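Local coordinates for probable ss-1,3-N-acetylglucosaminyltransferase (Staphylococcus aureus, PDB 6H4F), which is probably a glycosyltransferase, with a family 2 domain of the GT-A clan joined to a TarS-type linker domain, at residues Ile168-Ser173 / Thr275-Arg280. Numbering follows the deposited sequence.
Sequences IFYALS and TTRLLR. With FQ8 ([(2~{R},3~{S},4~{S})-2,3,4,5-tetrakis(oxidanyl)pentyl] [(2~{R},3~{R},4~{S})-2,3,4-tris(oxidanyl)-5-[oxidanyl-[(2~{R},3~{S},4~{S})-2,3,4-tris(oxidanyl)-5-phosphonooxy-pentoxy]phosphoryl]oxy-pentyl] hydrogen phosphate), chain M.
The guanidinium of Arg277 meets two oxygen partners at its edge: the carbonyl oxygen of Phe169 and the phosphate oxygen OAP of FQ8 both lie near its plane, while CD1 of Leu172 approaches obliquely, 3.9 Å from NH1. One face of the Tyr170 ring carries FQ8, whose hydroxyl OAL sits over it, offset toward the rim; CA of Arg277 and CD of Arg280 approach the ring obliquely. Arg280 presents a guanidinium edge to phosphate oxygen OAO, with FQ8 hydroxyl OAG above the centre of one face.

Between the segments the single hydrogen bond runs from Arg277 NH1 to Phe169 O, 2.8 Å long with 154° at the hydrogen; the donor lies somewhat out of the carbonyl plane. With CG anti to the backbone N (chi1 173°) and a bend at chi2, the arginine carries its CG past Phe169 O before NH1 reaches back to that oxygen. NH1 also donates to OAP at 2.8 Å, and the backbone N of Leu172 gives the same oxygen a nearly straight bond (2.7 Å, 174°).

At the hydroxyl end of Tyr170, OH donates to phosphate oxygen OAA, 2.6 Å away, and touches CG2 of Thr276 at 3.4 Å. Arg280 NH2 holds OAO of that terminal phosphate at 2.7 Å, its NE adding a weak bond. Lys273 and Gln200 bind FQ8 as well.

The 3-10 segment and the loop after it, in the family 2 region, and helix 264-281 of the linker region thus build one ligand-binding surface at their junction. Two arginines each take a different phosphate, probably offsetting much of its negative charge, and because NH1 of Arg277 bonds a backbone carbonyl and a phosphate together, ligand binding and the packing of the two regions share one group.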
# COMPACT_ATOMS: atom_id res chain seq x y z
N ILE A 168 -24.48 17.46 11.19
CA ILE A 168 -24.15 18.49 12.16
C ILE A 168 -22.69 18.38 12.61
O ILE A 168 -22.07 19.40 12.91
CB ILE A 168 -25.14 18.50 13.34
CG1 ILE A 168 -26.57 18.70 12.84
CG2 ILE A 168 -24.75 19.57 14.36
CD1 ILE A 168 -27.60 18.79 13.94
N PHE A 169 -22.11 17.16 12.61
CA PHE A 169 -20.70 16.99 13.00
C PHE A 169 -19.77 17.57 11.93
O PHE A 169 -18.57 17.69 12.16
CB PHE A 169 -20.39 15.52 13.31
CG PHE A 169 -20.71 15.06 14.71
CD1 PHE A 169 -21.38 15.88 15.60
CD2 PHE A 169 -20.42 13.77 15.12
CE1 PHE A 169 -21.66 15.46 16.89
CE2 PHE A 169 -20.69 13.35 16.41
CZ PHE A 169 -21.29 14.20 17.30
N TYR A 170 -20.31 17.99 10.78
CA TYR A 170 -19.54 18.69 9.78
C TYR A 170 -19.74 20.22 9.87
O TYR A 170 -19.24 20.97 9.02
CB TYR A 170 -19.88 18.18 8.39
CG TYR A 170 -19.43 16.77 8.14
CD1 TYR A 170 -18.11 16.50 7.89
CD2 TYR A 170 -20.32 15.70 8.13
CE1 TYR A 170 -17.66 15.21 7.64
CE2 TYR A 170 -19.90 14.40 7.90
CZ TYR A 170 -18.56 14.15 7.65
OH TYR A 170 -18.11 12.89 7.40
N ALA A 171 -20.42 20.71 10.92
CA ALA A 171 -20.63 22.16 11.09
C ALA A 171 -20.56 22.50 12.58
O ALA A 171 -21.58 22.83 13.21
CB ALA A 171 -21.96 22.56 10.51
N LEU A 172 -19.36 22.37 13.15
CA LEU A 172 -19.16 22.43 14.59
C LEU A 172 -18.60 23.78 15.07
O LEU A 172 -18.24 23.89 16.24
CB LEU A 172 -18.22 21.29 14.98
CG LEU A 172 -18.83 19.89 14.94
CD1 LEU A 172 -17.79 18.86 15.31
CD2 LEU A 172 -20.03 19.76 15.86
N SER A 173 -18.56 24.81 14.21
CA SER A 173 -18.22 26.18 14.68
C SER A 173 -19.23 26.61 15.75
O SER A 173 -20.33 26.03 15.84
CB SER A 173 -18.19 27.17 13.54
OG SER A 173 -19.51 27.67 13.27
N THR A 275 -15.16 10.35 14.00
CA THR A 275 -13.93 9.81 13.46
C THR A 275 -13.86 10.09 11.95
O THR A 275 -12.82 10.50 11.44
CB THR A 275 -13.80 8.31 13.75
OG1 THR A 275 -13.78 8.12 15.17
CG2 THR A 275 -12.54 7.72 13.15
N THR A 276 -14.97 9.87 11.25
CA THR A 276 -15.04 10.12 9.83
C THR A 276 -14.72 11.59 9.54
O THR A 276 -13.90 11.89 8.66
CB THR A 276 -16.40 9.73 9.24
OG1 THR A 276 -16.67 8.36 9.55
CG2 THR A 276 -16.47 9.94 7.74
N ARG A 277 -15.36 12.50 10.29
CA ARG A 277 -15.18 13.93 10.09
C ARG A 277 -13.70 14.30 10.33
O ARG A 277 -13.12 15.09 9.58
CB ARG A 277 -16.09 14.75 11.00
CG ARG A 277 -15.82 16.26 10.96
CD ARG A 277 -15.15 16.84 12.21
NE ARG A 277 -14.44 18.09 11.97
CZ ARG A 277 -15.03 19.29 11.81
NH1 ARG A 277 -16.35 19.40 11.75
NH2 ARG A 277 -14.28 20.37 11.71
N LEU A 278 -13.11 13.71 11.37
CA LEU A 278 -11.72 13.94 11.73
C LEU A 278 -10.80 13.50 10.58
O LEU A 278 -9.83 14.19 10.27
CB LEU A 278 -11.43 13.17 13.01
CG LEU A 278 -10.02 13.29 13.57
CD1 LEU A 278 -9.70 14.75 13.91
CD2 LEU A 278 -9.87 12.42 14.81
N LEU A 279 -11.10 12.35 9.96
CA LEU A 279 -10.28 11.85 8.87
C LEU A 279 -10.53 12.66 7.60
O LEU A 279 -9.62 12.80 6.80
CB LEU A 279 -10.58 10.36 8.65
CG LEU A 279 -10.13 9.46 9.79
CD1 LEU A 279 -10.60 8.03 9.57
CD2 LEU A 279 -8.63 9.50 9.93
N ARG A 280 -11.73 13.19 7.41
CA ARG A 280 -11.99 14.01 6.21
C ARG A 280 -11.43 15.43 6.35
O ARG A 280 -11.05 16.00 5.35
CB ARG A 280 -13.47 14.12 5.89
CG ARG A 280 -14.08 12.83 5.35
CD ARG A 280 -15.52 13.10 4.97
NE ARG A 280 -16.20 11.90 4.54
CZ ARG A 280 -16.05 11.36 3.34
NH1 ARG A 280 -15.15 11.86 2.50
NH2 ARG A 280 -16.74 10.28 3.02
OAN FQ8 M . -21.15 10.06 4.54
PBL FQ8 M . -19.86 10.88 5.03
OAO FQ8 M . -18.64 9.85 4.89
OAA FQ8 M . -20.02 11.36 6.42
OAX FQ8 M . -19.61 12.03 3.95
CAS FQ8 M . -19.23 13.35 4.32
CBE FQ8 M . -19.51 14.29 3.15
OAG FQ8 M . -18.86 13.81 1.97
CBJ FQ8 M . -19.04 15.71 3.47
OAL FQ8 M . -17.83 15.70 4.24
CBF FQ8 M . -20.13 16.41 4.27
OAH FQ8 M . -21.26 16.58 3.41
CAU FQ8 M . -19.63 17.76 4.78
OAZ FQ8 M . -19.05 18.51 3.72
PBN FQ8 M . -19.25 20.11 3.66
OAQ FQ8 M . -20.79 20.36 4.00
OAC FQ8 M . -18.88 20.66 2.34
OBB FQ8 M . -18.41 20.74 4.87
CAW FQ8 M . -16.99 20.54 4.94
CBH FQ8 M . -16.47 20.85 6.34
OAJ FQ8 M . -17.46 20.53 7.32
CBK FQ8 M . -16.09 22.33 6.44
OAM FQ8 M . -15.43 22.73 5.24
CBG FQ8 M . -15.16 22.56 7.63
OAI FQ8 M . -14.01 21.73 7.51
CAV FQ8 M . -15.89 22.22 8.93
OBA FQ8 M . -15.48 23.11 9.97
PBM FQ8 M . -16.51 23.48 11.14
OAP FQ8 M . -17.06 22.07 11.68
OAB FQ8 M . -17.60 24.36 10.64
OAY FQ8 M . -15.66 24.13 12.34
CAT FQ8 M . -14.28 23.81 12.53
CBD FQ8 M . -13.47 25.09 12.71
OAF FQ8 M . -14.24 26.06 13.43
CBI FQ8 M . -12.18 24.79 13.49
OAK FQ8 M . -12.44 23.82 14.51
CBC FQ8 M . -11.11 24.25 12.54
OAE FQ8 M . -11.71 23.63 11.40
CAR FQ8 M . -10.22 25.41 12.07
OAD FQ8 M . -8.89 24.93 11.84